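Local coordinates for protein inactive Zymogen C11 Protease (Parabacteroides distasonis, PDB 6MZO) that is probably a clostripain-like cysteine peptidase of family C11, captured here as its inactive zymogen, at residues A[34-39]-A[64-69]; A[91-96]-A[144-149]; A[119-124]-A[273-278]; A[240-245]-A[350-355]. All blocks are in the same frame, centred on the assembly; numbering follows the deposited sequence.

Interaction 1: A[34-39]-A[64-69]; sequences RAIKEG and FQLKLE
Leu66 meets the helix through a single methyl group, CD1, which touches Ile36 and Lys37 together. The closer partner is Ile36, whose CG2 branch comes to 3.8 Å from Leu66 CD1. With chi1 at -72°, Ile36 CG1 lies beside the backbone N, and the short branch CG2, opposite that N, is the one that reaches the strand. Lys37 adds only the aliphatic root of its chain, with CG 4.0 Å from Leu66 CD1. Both helix side chains cross the leucine side chain at about a right angle. The backbones stay well apart: Lys37 CA and Leu66 CA are 7.6 Å from each other. Here helix 26-43, the crossover of a beta-alpha-beta unit linking the adjacent parallel strands 14-19 and 49-54, reaches past its own strands to the antiparallel strand 62-69 beyond them. Further out, Ile36 also rests on Leu50 of strand 49-54 and on Tyr195 and Met199 of helix 195-203. Leu66 is held in the sheet by backbone hydrogen bonding with Leu50, and its side chain also packs on Ile40, one helical turn after Ile36, and on Gln75 of edge strand 72-80.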
# COMPACT_ATOMS: atom_id res chain seq x y z
N ARG A 34 9.68 10.92 -14.12
CA ARG A 34 10.82 11.82 -14.02
C ARG A 34 11.64 11.54 -12.74
O ARG A 34 12.90 11.50 -12.77
CB ARG A 34 10.31 13.30 -14.07
CG ARG A 34 11.45 14.34 -13.94
CD ARG A 34 11.69 14.79 -12.51
NE ARG A 34 10.67 15.75 -12.10
CZ ARG A 34 10.08 15.82 -10.91
NH1 ARG A 34 9.18 16.80 -10.71
NH2 ARG A 34 10.38 14.96 -9.93
N ALA A 35 10.95 11.35 -11.59
CA ALA A 35 11.64 11.10 -10.34
C ALA A 35 12.40 9.74 -10.41
O ALA A 35 13.51 9.65 -9.89
CB ALA A 35 10.63 11.09 -9.17
N ILE A 36 11.78 8.74 -11.01
CA ILE A 36 12.40 7.41 -11.13
C ILE A 36 13.64 7.54 -11.97
O ILE A 36 14.70 6.95 -11.61
CB ILE A 36 11.41 6.40 -11.78
CG1 ILE A 36 10.31 6.07 -10.77
CG2 ILE A 36 12.15 5.11 -12.31
CD1 ILE A 36 9.04 5.47 -11.43
N LYS A 37 13.54 8.23 -13.10
CA LYS A 37 14.77 8.38 -13.94
C LYS A 37 15.88 9.12 -13.21
O LYS A 37 17.06 8.75 -13.31
CB LYS A 37 14.43 9.10 -15.24
CG LYS A 37 13.54 8.28 -16.16
CD LYS A 37 12.67 9.15 -17.10
CE LYS A 37 13.41 9.76 -18.16
NZ LYS A 37 12.47 10.59 -19.09
N GLU A 38 15.53 10.16 -12.44
CA GLU A 38 16.57 10.84 -11.67
C GLU A 38 17.16 9.92 -10.60
O GLU A 38 18.38 9.99 -10.30
CB GLU A 38 16.05 12.14 -11.00
CG GLU A 38 15.73 13.15 -12.12
CD GLU A 38 15.41 14.53 -11.62
OE1 GLU A 38 15.03 14.67 -10.45
OE2 GLU A 38 15.56 15.48 -12.39
N GLY A 39 16.31 9.09 -10.01
CA GLY A 39 16.76 8.20 -8.94
C GLY A 39 17.72 7.14 -9.50
O GLY A 39 18.74 6.82 -8.84
N PHE A 64 8.00 -1.05 -20.39
CA PHE A 64 9.32 -0.64 -20.89
C PHE A 64 10.34 -0.80 -19.78
O PHE A 64 10.02 -0.77 -18.61
CB PHE A 64 9.33 0.81 -21.42
CG PHE A 64 8.75 1.87 -20.44
CD1 PHE A 64 7.39 2.13 -20.44
CD2 PHE A 64 9.61 2.61 -19.62
CE1 PHE A 64 6.83 3.13 -19.59
CE2 PHE A 64 9.09 3.61 -18.76
CZ PHE A 64 7.70 3.87 -18.76
N GLN A 65 11.57 -0.97 -20.18
CA GLN A 65 12.70 -1.06 -19.26
C GLN A 65 13.36 0.32 -19.19
O GLN A 65 13.43 1.09 -20.20
CB GLN A 65 13.66 -2.15 -19.78
CG GLN A 65 14.93 -2.20 -18.88
CD GLN A 65 15.91 -3.31 -19.30
OE1 GLN A 65 15.90 -3.80 -20.47
NE2 GLN A 65 16.75 -3.72 -18.35
N LEU A 66 13.87 0.65 -18.01
CA LEU A 66 14.71 1.83 -17.88
C LEU A 66 16.04 1.31 -17.45
O LEU A 66 16.10 0.57 -16.46
CB LEU A 66 14.22 2.78 -16.82
CG LEU A 66 12.93 3.48 -17.18
CD1 LEU A 66 12.46 4.39 -16.00
CD2 LEU A 66 13.06 4.34 -18.48
N LYS A 67 17.10 1.70 -18.12
CA LYS A 67 18.39 1.27 -17.69
C LYS A 67 19.42 2.37 -17.84
O LYS A 67 19.18 3.34 -18.48
CB LYS A 67 18.81 0.03 -18.44
CG LYS A 67 19.11 0.30 -19.88
CD LYS A 67 19.27 -0.97 -20.68
CE LYS A 67 20.16 -1.97 -20.02
NZ LYS A 67 20.34 -3.18 -20.86
N LEU A 68 20.54 2.22 -17.17
CA LEU A 68 21.62 3.15 -17.27
C LEU A 68 22.54 2.75 -18.38
O LEU A 68 22.89 1.65 -18.50
CB LEU A 68 22.42 3.18 -15.99
CG LEU A 68 22.13 4.29 -15.01
CD1 LEU A 68 23.11 4.30 -13.87
CD2 LEU A 68 22.07 5.65 -15.67
N GLU A 69 22.93 3.70 -19.19
CA GLU A 69 23.83 3.43 -20.26
C GLU A 69 24.77 4.61 -20.24
O GLU A 69 24.36 5.71 -20.39
CB GLU A 69 23.03 3.33 -21.54
CG GLU A 69 23.76 3.56 -22.80
CD GLU A 69 22.81 3.60 -23.98
OE1 GLU A 69 22.79 4.67 -24.61
OE2 GLU A 69 22.15 2.59 -24.24

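Interaction 2: A[91-96]-A[144-149]; sequences ETLTQI and NDLASA
Leu93 and Leu146 form the tight end of this contact, where helices 90-103 and 143-150 lie on the same face of the central sheet. Helix 143-150 is the crossover of a beta-alpha-beta unit joining the neighbouring parallel strands 109-115 and 155-162, and helix 90-103 leads into the first of them. The two leucines cross at about a right angle and meet methyl to methyl, Leu93 CD2 standing 3.5 Å from Leu146 CD1. Each has its CG opposite the backbone N (chi1 172° in Leu93), which carries the branched end into the interface; for Leu146 this matters most, because its CB does not itself head for the partner helix. Beneath them both side chains settle on Leu113 of strand 109-115, and Phe140 and Tyr18 also touch Leu93, so this part is fully buried.

The other side is looser. Glu91 directs its side chain away from helix 143-150 and is exposed, as are Asp145 and Ser148. Between core and surface sits Thr94, closest in backbone to Ala149, their CA atoms 6.9 Å apart. Its methyl faces the neighbour, with Thr94 CG2 3.8 Å from Ala149 CB. Ala149 O takes a hydrogen bond from the Lys152 ammonium, and Thr94 CG2 packs against that same carbonyl oxygen at 3.5 Å.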
# COMPACT_ATOMS: atom_id res chain seq x y z
N GLU A 91 -6.18 -9.27 -13.96
CA GLU A 91 -5.69 -10.16 -15.02
C GLU A 91 -4.58 -9.50 -15.82
O GLU A 91 -3.59 -10.14 -16.19
CB GLU A 91 -6.84 -10.58 -15.97
CG GLU A 91 -7.73 -11.61 -15.36
CD GLU A 91 -8.81 -12.04 -16.34
OE1 GLU A 91 -8.49 -12.23 -17.54
OE2 GLU A 91 -9.97 -12.15 -15.90
N THR A 92 -4.71 -8.19 -16.03
CA THR A 92 -3.69 -7.44 -16.75
C THR A 92 -2.43 -7.38 -15.91
O THR A 92 -1.33 -7.60 -16.40
CB THR A 92 -4.18 -6.02 -17.10
OG1 THR A 92 -5.29 -6.11 -18.00
CG2 THR A 92 -3.02 -5.19 -17.69
N LEU A 93 -2.60 -7.07 -14.62
CA LEU A 93 -1.46 -7.03 -13.74
C LEU A 93 -0.69 -8.34 -13.75
O LEU A 93 0.52 -8.33 -13.91
CB LEU A 93 -1.93 -6.64 -12.32
CG LEU A 93 -0.90 -6.74 -11.21
CD1 LEU A 93 0.36 -5.88 -11.46
CD2 LEU A 93 -1.56 -6.30 -9.90
N THR A 94 -1.37 -9.49 -13.67
CA THR A 94 -0.57 -10.72 -13.59
C THR A 94 -0.03 -11.12 -14.97
O THR A 94 1.02 -11.74 -15.06
CB THR A 94 -1.35 -11.88 -12.97
OG1 THR A 94 -2.47 -12.22 -13.80
CG2 THR A 94 -1.86 -11.46 -11.54
N GLN A 95 -0.69 -10.67 -16.03
CA GLN A 95 -0.16 -10.82 -17.40
C GLN A 95 1.21 -10.12 -17.53
O GLN A 95 2.19 -10.69 -18.04
CB GLN A 95 -1.11 -10.25 -18.43
CG GLN A 95 -0.51 -10.28 -19.83
CD GLN A 95 -1.40 -9.62 -20.85
OE1 GLN A 95 -2.62 -9.51 -20.65
NE2 GLN A 95 -0.80 -9.16 -21.96
N ILE A 96 1.29 -8.89 -17.01
CA ILE A 96 2.49 -8.09 -17.06
C ILE A 96 3.56 -8.67 -16.13
O ILE A 96 4.73 -8.77 -16.52
CB ILE A 96 2.20 -6.62 -16.65
CG1 ILE A 96 1.21 -5.96 -17.63
CG2 ILE A 96 3.51 -5.83 -16.55
CD1 ILE A 96 1.64 -5.96 -19.15
N ASN A 144 -9.76 -8.42 -1.97
CA ASN A 144 -9.80 -9.88 -2.22
C ASN A 144 -9.30 -10.30 -3.62
O ASN A 144 -8.60 -11.31 -3.73
CB ASN A 144 -11.18 -10.45 -1.99
CG ASN A 144 -11.57 -10.51 -0.52
OD1 ASN A 144 -10.90 -10.01 0.34
ND2 ASN A 144 -12.73 -11.09 -0.25
N ASP A 145 -9.67 -9.55 -4.67
CA ASP A 145 -9.28 -9.95 -6.03
C ASP A 145 -7.79 -9.75 -6.20
O ASP A 145 -7.10 -10.61 -6.77
CB ASP A 145 -10.02 -9.16 -7.09
CG ASP A 145 -11.46 -9.56 -7.18
OD1 ASP A 145 -11.78 -10.69 -6.74
OD2 ASP A 145 -12.26 -8.74 -7.69
N LEU A 146 -7.29 -8.63 -5.68
CA LEU A 146 -5.86 -8.36 -5.83
C LEU A 146 -4.98 -9.39 -5.08
O LEU A 146 -3.96 -9.85 -5.62
CB LEU A 146 -5.51 -6.93 -5.38
CG LEU A 146 -4.07 -6.44 -5.62
CD1 LEU A 146 -3.68 -6.51 -7.08
CD2 LEU A 146 -3.90 -5.05 -5.10
N ALA A 147 -5.35 -9.74 -3.86
CA ALA A 147 -4.57 -10.67 -3.08
C ALA A 147 -4.68 -12.03 -3.74
O ALA A 147 -3.70 -12.78 -3.78
CB ALA A 147 -5.10 -10.70 -1.64
N SER A 148 -5.88 -12.35 -4.25
CA SER A 148 -6.00 -13.63 -4.90
C SER A 148 -5.08 -13.69 -6.13
O SER A 148 -4.38 -14.68 -6.36
CB SER A 148 -7.48 -13.92 -5.27
OG SER A 148 -7.53 -15.14 -5.95
N ALA A 149 -5.06 -12.60 -6.90
CA ALA A 149 -4.30 -12.57 -8.15
C ALA A 149 -2.81 -12.68 -7.86
O ALA A 149 -2.11 -13.40 -8.59
CB ALA A 149 -4.59 -11.29 -8.90

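Interaction 3: A[119-124]-A[273-278]; sequences GWLPSD and HALYDF
Trp120, the first residue of the loop to touch the strand, brings its indole up to Leu275; the carbonyl of Gly119 just before it is held by the Asn139 amide. A chi1 of 57° sets Trp120 CG between its own backbone N and carbonyl carbon, and the far part of the ring then approaches the strand although the CB does not point there. Both leucine methyls touch the indole: Trp120 CZ2 is 3.6 Å from Leu275 CD2, and Trp120 NE1 is 3.9 Å from Leu275 CD1. The methyl CD2 approaches the ring obliquely. NE1 also makes a weak hydrogen bond to Tyr164 O, which probably helps fix the turn of the ring.

Leu121 follows, and its CD2 does two jobs. It lies 4.0 Å above one face of the Trp120 ring, toward the rim, and it stands 4.3 Å from Leu275 CD2, closing a small apolar cluster that Ala274 borders. This loop leaves strand 109-115, the strand whose end carries the catalytic histidine in clan CD peptidases, while Leu275 opens the short strand 275-277, paired antiparallel with strand 332-334 outside the main sheet.

Next along, Pro122 turns from the strand to Leu343 and Trp346 of helix 341-347; Trp346 also touches Trp120, and Leu343 touches Ala274. At Ser123 and Asp124, just before helix 125-128, the chain becomes exposed and poorly ordered.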
# COMPACT_ATOMS: atom_id res chain seq x y z
N GLY A 119 -7.98 3.31 -2.48
CA GLY A 119 -7.23 2.18 -1.98
C GLY A 119 -8.02 0.88 -2.02
O GLY A 119 -8.63 0.51 -3.04
N TRP A 120 -8.05 0.18 -0.90
CA TRP A 120 -8.65 -1.12 -0.88
C TRP A 120 -10.17 -1.16 -0.61
O TRP A 120 -10.76 -2.26 -0.61
CB TRP A 120 -7.98 -1.96 0.17
CG TRP A 120 -8.04 -1.36 1.49
CD1 TRP A 120 -7.29 -0.32 1.96
CD2 TRP A 120 -8.84 -1.81 2.57
NE1 TRP A 120 -7.59 -0.08 3.27
CE2 TRP A 120 -8.53 -1.00 3.67
CE3 TRP A 120 -9.79 -2.84 2.72
CZ2 TRP A 120 -9.13 -1.18 4.91
CZ3 TRP A 120 -10.39 -3.00 3.96
CH2 TRP A 120 -10.09 -2.17 5.03
N LEU A 121 -10.75 -0.00 -0.30
CA LEU A 121 -12.15 0.10 0.10
C LEU A 121 -13.02 -0.11 -1.11
O LEU A 121 -12.58 0.15 -2.22
CB LEU A 121 -12.39 1.45 0.74
CG LEU A 121 -11.68 1.59 2.09
CD1 LEU A 121 -11.72 3.08 2.46
CD2 LEU A 121 -12.39 0.72 3.13
N PRO A 122 -14.26 -0.61 -0.91
CA PRO A 122 -15.12 -1.00 -2.04
C PRO A 122 -15.36 0.17 -3.01
O PRO A 122 -15.27 1.32 -2.57
CB PRO A 122 -16.42 -1.46 -1.35
CG PRO A 122 -16.43 -0.74 -0.07
CD PRO A 122 -15.00 -0.65 0.36
N SER A 123 -15.63 -0.12 -4.29
CA SER A 123 -15.96 0.93 -5.28
C SER A 123 -17.12 1.80 -4.77
O SER A 123 -17.08 3.04 -4.83
CB SER A 123 -16.32 0.30 -6.63
N ASP A 124 -18.15 1.14 -4.24
CA ASP A 124 -19.29 1.81 -3.65
C ASP A 124 -19.02 2.48 -2.31
O ASP A 124 -19.96 2.65 -1.53
CB ASP A 124 -20.42 0.81 -3.43
CG ASP A 124 -20.92 0.23 -4.71
OD1 ASP A 124 -21.35 1.02 -5.58
OD2 ASP A 124 -20.90 -1.02 -4.84
N HIS A 273 -16.61 7.82 8.83
CA HIS A 273 -15.29 7.37 8.37
C HIS A 273 -15.23 5.87 8.60
O HIS A 273 -15.81 5.39 9.58
CB HIS A 273 -14.14 8.07 9.16
CG HIS A 273 -14.39 9.52 9.40
ND1 HIS A 273 -14.56 10.42 8.37
CD2 HIS A 273 -14.59 10.22 10.55
CE1 HIS A 273 -14.87 11.61 8.87
NE2 HIS A 273 -14.88 11.52 10.19
N ALA A 274 -14.52 5.14 7.74
CA ALA A 274 -14.38 3.70 7.89
C ALA A 274 -13.13 3.36 8.72
O ALA A 274 -13.20 2.43 9.54
CB ALA A 274 -14.27 3.07 6.48
N LEU A 275 -12.04 4.08 8.47
CA LEU A 275 -10.76 3.60 9.04
C LEU A 275 -10.22 4.52 10.11
O LEU A 275 -10.14 5.75 9.92
CB LEU A 275 -9.70 3.45 7.94
CG LEU A 275 -10.13 2.77 6.68
CD1 LEU A 275 -8.90 2.69 5.71
CD2 LEU A 275 -10.56 1.33 6.98
N TYR A 276 -9.81 3.92 11.21
CA TYR A 276 -9.25 4.59 12.35
C TYR A 276 -7.93 3.94 12.77
O TYR A 276 -7.59 2.95 12.25
CB TYR A 276 -10.23 4.52 13.51
CG TYR A 276 -11.47 5.33 13.27
CD1 TYR A 276 -12.56 4.80 12.63
CD2 TYR A 276 -11.54 6.61 13.67
CE1 TYR A 276 -13.68 5.54 12.41
CE2 TYR A 276 -12.67 7.36 13.45
CZ TYR A 276 -13.73 6.81 12.83
OH TYR A 276 -14.84 7.57 12.62
N ASP A 277 -7.21 4.52 13.71
CA ASP A 277 -5.97 3.92 14.15
C ASP A 277 -6.24 2.57 14.81
O ASP A 277 -7.07 2.46 15.64
CB ASP A 277 -5.19 4.81 15.11
CG ASP A 277 -3.92 4.16 15.60
OD1 ASP A 277 -3.03 4.03 14.80
OD2 ASP A 277 -3.86 3.75 16.73
N PHE A 278 -5.48 1.58 14.42
CA PHE A 278 -5.64 0.23 14.90
C PHE A 278 -5.49 0.05 16.41
O PHE A 278 -6.31 -0.50 17.05
CB PHE A 278 -4.68 -0.66 14.11
CG PHE A 278 -4.87 -2.13 14.27
CD1 PHE A 278 -6.06 -2.67 14.63
CD2 PHE A 278 -3.84 -2.96 14.01
CE1 PHE A 278 -6.21 -4.02 14.72
CE2 PHE A 278 -3.97 -4.31 14.10
CZ PHE A 278 -5.16 -4.84 14.46

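Interaction 4: A[240-245]-A[350-355]; sequences ATCRTL and LEWYKD
Arg243 runs out extended through its first two torsions and then bends at chi3 (-44°), which swings NE onto the backbone carbonyl of Asp355; Trp352, with its CG opposite the backbone N (chi1 176°), reaches over to Cys242. Two contacts thus pack helix 235-246 against the C-terminal helix 351-357, a polar one between Arg243 and Asp355 and a Cys sulfur-aromatic one between Cys242 and Trp352.

In the second, the thiol sits at the edge of the indole, close to its plane. Cys242 SG is 3.8 Å from Trp352 CH2 and 5.0 Å from the centroid of the six-membered ring, while Cys242 CB comes within 3.9 Å of Trp352 CZ2, so sulfur and methylene share the same rim. This pair is buried: Phe294 of helix 288-301 also packs on Cys242, and Tyr172 meets the tryptophan edge-to-face.

Toward the surface the contact becomes polar. Arg243 is gripped through the main chain and not through a carboxylate, for its NH2 remains 5.9 Å from Asp355 OD2, which is hydrogen-bonded to Tyr172 OH. The carbonyl it uses belongs to the last turns of the helix, where the helix dipole would probably make the oxygen a better acceptor for a cation. The bond is short and straight at the hydrogen: Arg243 NE lies 2.8 Å from Asp355 O, with an N-H...O angle of 174°. The donor meets the oxygen end-on, nearly along the C=O axis, and the oxygen lies in the guanidinium plane.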
# COMPACT_ATOMS: atom_id res chain seq x y z
N ALA A 240 -3.71 -13.79 15.47
CA ALA A 240 -4.09 -14.67 16.57
C ALA A 240 -4.30 -13.86 17.85
O ALA A 240 -5.25 -14.12 18.64
CB ALA A 240 -3.06 -15.72 16.76
N THR A 241 -3.45 -12.85 18.02
CA THR A 241 -3.50 -12.07 19.23
C THR A 241 -4.82 -11.29 19.16
O THR A 241 -5.53 -11.16 20.15
CB THR A 241 -2.30 -11.16 19.35
OG1 THR A 241 -1.08 -11.96 19.47
CG2 THR A 241 -2.44 -10.26 20.54
N CYS A 242 -5.16 -10.77 17.96
CA CYS A 242 -6.39 -9.99 17.83
C CYS A 242 -7.60 -10.88 17.94
O CYS A 242 -8.63 -10.45 18.50
CB CYS A 242 -6.41 -9.23 16.48
SG CYS A 242 -5.21 -7.89 16.46
N ARG A 243 -7.46 -12.13 17.50
CA ARG A 243 -8.59 -13.02 17.58
C ARG A 243 -9.07 -13.14 19.04
O ARG A 243 -10.32 -13.15 19.31
CB ARG A 243 -8.20 -14.41 17.03
CG ARG A 243 -9.36 -15.43 17.12
CD ARG A 243 -8.89 -16.78 16.58
NE ARG A 243 -8.14 -16.60 15.36
CZ ARG A 243 -6.86 -16.93 15.18
NH1 ARG A 243 -6.18 -17.54 16.16
NH2 ARG A 243 -6.27 -16.65 14.01
N THR A 244 -8.12 -13.06 19.97
CA THR A 244 -8.51 -13.32 21.38
C THR A 244 -9.45 -12.25 21.92
O THR A 244 -10.31 -12.54 22.76
CB THR A 244 -7.29 -13.45 22.31
OG1 THR A 244 -6.60 -12.20 22.40
CG2 THR A 244 -6.31 -14.49 21.77
N LEU A 245 -9.39 -11.04 21.35
CA LEU A 245 -10.26 -9.97 21.83
C LEU A 245 -11.43 -9.72 20.90
O LEU A 245 -12.40 -9.11 21.33
CB LEU A 245 -9.47 -8.66 22.07
CG LEU A 245 -8.89 -7.88 20.87
CD1 LEU A 245 -9.53 -6.51 20.73
CD2 LEU A 245 -7.39 -7.69 20.97
N LEU A 350 -13.81 -10.29 3.99
CA LEU A 350 -12.32 -10.21 4.08
C LEU A 350 -11.70 -11.32 4.93
O LEU A 350 -12.25 -11.73 5.95
CB LEU A 350 -11.92 -8.87 4.69
CG LEU A 350 -12.23 -7.68 3.80
CD1 LEU A 350 -11.81 -6.45 4.54
CD2 LEU A 350 -11.46 -7.80 2.51
N GLU A 351 -10.52 -11.80 4.53
CA GLU A 351 -9.85 -12.82 5.28
C GLU A 351 -9.59 -12.43 6.73
O GLU A 351 -9.73 -13.27 7.64
CB GLU A 351 -8.51 -13.14 4.59
CG GLU A 351 -7.83 -14.37 5.12
CD GLU A 351 -6.52 -14.67 4.36
OE1 GLU A 351 -6.18 -13.90 3.44
OE2 GLU A 351 -5.89 -15.73 4.63
N TRP A 352 -9.18 -11.19 6.96
CA TRP A 352 -8.97 -10.71 8.33
C TRP A 352 -10.25 -10.90 9.19
O TRP A 352 -10.19 -11.40 10.30
CB TRP A 352 -8.52 -9.23 8.33
CG TRP A 352 -8.39 -8.65 9.72
CD1 TRP A 352 -9.34 -7.93 10.37
CD2 TRP A 352 -7.24 -8.72 10.58
NE1 TRP A 352 -8.85 -7.55 11.65
CE2 TRP A 352 -7.56 -8.01 11.77
CE3 TRP A 352 -6.00 -9.33 10.46
CZ2 TRP A 352 -6.67 -7.91 12.85
CZ3 TRP A 352 -5.08 -9.20 11.51
CH2 TRP A 352 -5.44 -8.52 12.70
N TYR A 353 -11.39 -10.47 8.70
CA TYR A 353 -12.62 -10.68 9.45
C TYR A 353 -12.90 -12.15 9.78
O TYR A 353 -13.25 -12.49 10.90
CB TYR A 353 -13.80 -10.10 8.67
CG TYR A 353 -15.11 -10.34 9.40
CD1 TYR A 353 -15.50 -9.49 10.45
CD2 TYR A 353 -15.90 -11.41 9.11
CE1 TYR A 353 -16.68 -9.72 11.15
CE2 TYR A 353 -17.11 -11.65 9.81
CZ TYR A 353 -17.46 -10.79 10.82
OH TYR A 353 -18.67 -11.05 11.49
N LYS A 354 -12.79 -13.03 8.77
CA LYS A 354 -13.04 -14.42 8.98
C LYS A 354 -12.13 -15.04 10.03
O LYS A 354 -12.59 -15.83 10.88
CB LYS A 354 -12.91 -15.16 7.64
CG LYS A 354 -13.91 -14.67 6.60
CD LYS A 354 -13.67 -15.39 5.25
CE LYS A 354 -14.53 -14.83 4.12
NZ LYS A 354 -14.10 -15.49 2.82
N ASP A 355 -10.86 -14.66 10.00
CA ASP A 355 -9.88 -15.29 10.89
C ASP A 355 -9.80 -14.64 12.27
O ASP A 355 -9.39 -15.30 13.24
CB ASP A 355 -8.51 -15.34 10.25
CG ASP A 355 -8.47 -16.22 9.02
OD1 ASP A 355 -9.46 -16.95 8.80
OD2 ASP A 355 -7.48 -16.19 8.30

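How the interactions relate
Interactions 2, 3 and 4 form a chain through the model, while interaction 1 stands apart at the far end of the sheet, its centre about 42 Å from that of interaction 4. Interactions 3 and 4 are the closest pair, with centres about 17 Å apart: Phe278 CZ packs 3.6 Å from Cys242 SG, and Trp120 CZ3 lies 3.8 Å from Leu350 CD1. Leu350 also reaches interaction 2, its CD2 packing against Asn144. Interactions 2 and 3 alternate along the sequence without touching, about 6 Å apart at their nearest atoms. Of the four, interaction 3 includes the loop following strand 109-115, and so probably lies nearest the catalytic region expected for clan CD.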